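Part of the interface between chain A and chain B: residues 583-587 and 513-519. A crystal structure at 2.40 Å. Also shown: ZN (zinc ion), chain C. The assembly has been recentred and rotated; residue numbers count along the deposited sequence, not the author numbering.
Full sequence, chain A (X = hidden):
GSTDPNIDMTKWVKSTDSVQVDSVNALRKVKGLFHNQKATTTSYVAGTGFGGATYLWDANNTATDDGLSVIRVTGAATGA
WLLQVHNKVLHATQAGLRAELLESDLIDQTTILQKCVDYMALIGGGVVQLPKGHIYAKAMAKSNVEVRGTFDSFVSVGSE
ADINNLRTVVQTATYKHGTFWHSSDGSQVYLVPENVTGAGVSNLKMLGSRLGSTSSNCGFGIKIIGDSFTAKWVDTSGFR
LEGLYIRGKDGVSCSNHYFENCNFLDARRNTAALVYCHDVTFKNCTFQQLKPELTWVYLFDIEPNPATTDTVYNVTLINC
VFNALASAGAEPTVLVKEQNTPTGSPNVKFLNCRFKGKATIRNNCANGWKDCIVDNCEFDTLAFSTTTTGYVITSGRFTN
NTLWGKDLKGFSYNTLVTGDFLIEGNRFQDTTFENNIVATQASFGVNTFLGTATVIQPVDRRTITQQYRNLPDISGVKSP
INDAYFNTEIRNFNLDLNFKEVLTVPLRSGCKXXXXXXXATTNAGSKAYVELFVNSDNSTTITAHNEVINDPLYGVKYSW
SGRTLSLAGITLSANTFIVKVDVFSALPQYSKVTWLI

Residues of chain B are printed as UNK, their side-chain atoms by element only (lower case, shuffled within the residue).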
# COMPACT_ATOMS: atom_id res chain seq x y z
N VAL A 583 -1.02 -40.46 -30.47
CA VAL A 583 -0.91 -41.64 -29.62
C VAL A 583 -2.19 -41.77 -28.81
O VAL A 583 -2.60 -40.83 -28.11
CB VAL A 583 0.32 -41.59 -28.69
CG1 VAL A 583 0.41 -42.86 -27.86
CG2 VAL A 583 1.60 -41.36 -29.48
N PHE A 584 -2.82 -42.94 -28.89
CA PHE A 584 -3.98 -43.32 -28.09
C PHE A 584 -3.49 -44.32 -27.05
O PHE A 584 -2.92 -45.35 -27.42
CB PHE A 584 -5.06 -43.96 -28.97
CG PHE A 584 -5.51 -43.11 -30.13
CD1 PHE A 584 -4.70 -42.94 -31.24
CD2 PHE A 584 -6.76 -42.50 -30.11
CE1 PHE A 584 -5.12 -42.16 -32.30
CE2 PHE A 584 -7.19 -41.72 -31.17
CZ PHE A 584 -6.36 -41.55 -32.27
N SER A 585 -3.72 -44.04 -25.77
CA SER A 585 -3.25 -44.97 -24.75
C SER A 585 -4.18 -44.92 -23.55
O SER A 585 -5.01 -44.02 -23.41
CB SER A 585 -1.82 -44.64 -24.32
OG SER A 585 -1.78 -43.42 -23.62
N ALA A 586 -4.01 -45.89 -22.66
CA ALA A 586 -4.80 -45.94 -21.42
C ALA A 586 -4.07 -45.33 -20.23
O ALA A 586 -4.69 -45.13 -19.18
CB ALA A 586 -5.17 -47.39 -21.08
N LEU A 587 -2.78 -45.06 -20.36
CA LEU A 587 -1.97 -44.54 -19.28
C LEU A 587 -1.02 -43.50 -19.85
O LEU A 587 -0.61 -43.61 -21.02
CB LEU A 587 -1.14 -45.61 -18.57
CG LEU A 587 -1.87 -46.59 -17.65
CD1 LEU A 587 -0.86 -47.64 -17.18
CD2 LEU A 587 -2.52 -45.86 -16.47
N UNK B 513 -15.27 -41.36 -35.40
CA UNK B 513 -14.99 -42.18 -34.23
C UNK B 513 -13.75 -43.00 -34.54
O UNK B 513 -13.70 -43.71 -35.56
c UNK B 513 -15.79 -44.03 -32.74
c UNK B 513 -16.18 -43.07 -33.83
c UNK B 513 -17.34 -42.21 -33.36
c UNK B 513 -18.34 -41.90 -34.42
N UNK B 514 -12.74 -42.88 -33.71
CA UNK B 514 -11.53 -43.67 -33.84
C UNK B 514 -11.54 -44.68 -32.71
O UNK B 514 -11.75 -44.32 -31.55
o UNK B 514 -10.32 -41.81 -34.84
c UNK B 514 -10.27 -42.79 -33.79
c UNK B 514 -9.00 -43.63 -33.98
N UNK B 515 -11.40 -45.96 -33.07
CA UNK B 515 -11.39 -47.06 -32.12
C UNK B 515 -10.07 -47.78 -32.27
O UNK B 515 -9.73 -48.24 -33.37
c UNK B 515 -12.56 -49.13 -31.30
c UNK B 515 -15.00 -48.03 -32.98
c UNK B 515 -13.87 -47.24 -32.39
c UNK B 515 -12.56 -48.03 -32.35
N UNK B 516 -9.32 -47.90 -31.17
CA UNK B 516 -8.04 -48.56 -31.23
C UNK B 516 -7.76 -49.24 -29.89
O UNK B 516 -8.28 -48.83 -28.85
c UNK B 516 -6.68 -46.60 -30.46
o UNK B 516 -5.72 -48.26 -31.89
c UNK B 516 -6.93 -47.56 -31.60
N UNK B 517 -6.92 -50.27 -29.92
CA UNK B 517 -6.61 -51.00 -28.70
C UNK B 517 -5.56 -50.30 -27.85
O UNK B 517 -4.71 -49.56 -28.34
N UNK B 518 -5.64 -50.52 -26.54
CA UNK B 518 -4.62 -50.03 -25.62
C UNK B 518 -4.56 -51.00 -24.44
O UNK B 518 -4.77 -50.64 -23.28
c UNK B 518 -4.91 -48.60 -25.18
N UNK B 519 -4.28 -52.26 -24.76
CA UNK B 519 -4.41 -53.39 -23.86
C UNK B 519 -3.08 -53.74 -23.20
O UNK B 519 -2.04 -53.76 -23.86
c UNK B 519 -5.68 -55.56 -23.79
c UNK B 519 -4.95 -54.58 -24.65
o UNK B 519 -6.84 -55.85 -24.12
o UNK B 519 -5.12 -56.02 -22.78
ZN ZN C . -6.73 -57.16 -21.50

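Position 513 of chain B carries four side-chain carbons and no other element, and they are out of reach of the chain A stretch. The chain forks at its first carbon, and one arm is two carbons long, which is the pattern of isoleucine. Branching at CB lets Ile B513 sit comfortably in the extended backbone of a strand, and the residue is buried.

Position 514 has three side-chain atoms, a carbon bearing one oxygen and one carbon. Its CA-to-CB bond points toward chain A, where the side chain meets the ring of Phe A584. One carbon and one oxygen on a branched CB define threonine. In Thr B514 the methyl makes the closest approach, CG2 lying 3.8 Å from CZ of Phe A584, so a residue with a polar hydroxyl still offers an apolar surface to an aromatic neighbour.

At position 515 there are again four carbons, forked at the first with one arm of two carbons. The CA-to-CB bond points away from chain A, and the side chain touches nothing in the partner stretch, as expected from the alternation of side chains along a strand. This is a second isoleucine, and the hydrocarbon of Ile B515 suits a buried site.

Position 516 returns to the side that points toward chain A, with one carbon carrying an oxygen and a carbon, and it packs against Phe A584. It is therefore threonine. CG2 of Thr B516 comes within 3.4 Å of CB of Phe A584, while its OG1 is hydrogen-bonded elsewhere in the structure.

Position 517 has no side-chain atoms at all and little surface covered by the partner, so it is glycine by its bare backbone. An ideal CB on Gly B517 would point away and meet nothing of the chain A stretch; its bareness is not needed to make room for these residues.

Position 518 bears a single carbon, directed toward chain A, where the strand gives way to loop: this CB is 3.8 Å from N of Ala A586 and 4.0 Å from CA of Ser A585. It is alanine. The small methyl fits a place where the backbones are close, the CA atoms of Ser A585 and Ala B518 being 5.3 Å apart.

Position 519 shows two carbons, the second carrying two oxygens; its CA-to-CB bond points away from chain A, and it touches nothing there. This carboxylate is aspartate. Asp B519 binds the zinc ion through OD1, at 2.4 Å from ZN, a natural role for a negatively charged group.

The contact works by packing, with no hydrogen bond between the stretches. Phe A584 rests against the methyls of two threonines with one residue between them, both approaching its ring obliquely. Beyond them the alanines meet, CB of Ala A586 lying 4.3 Å from CB of Ala B518. The CA-to-CB bond of Ser A585 points away, and its OG donates a hydrogen bond to O of Leu A587 at 2.9 Å.

Chain B (513-519) ITITGAD
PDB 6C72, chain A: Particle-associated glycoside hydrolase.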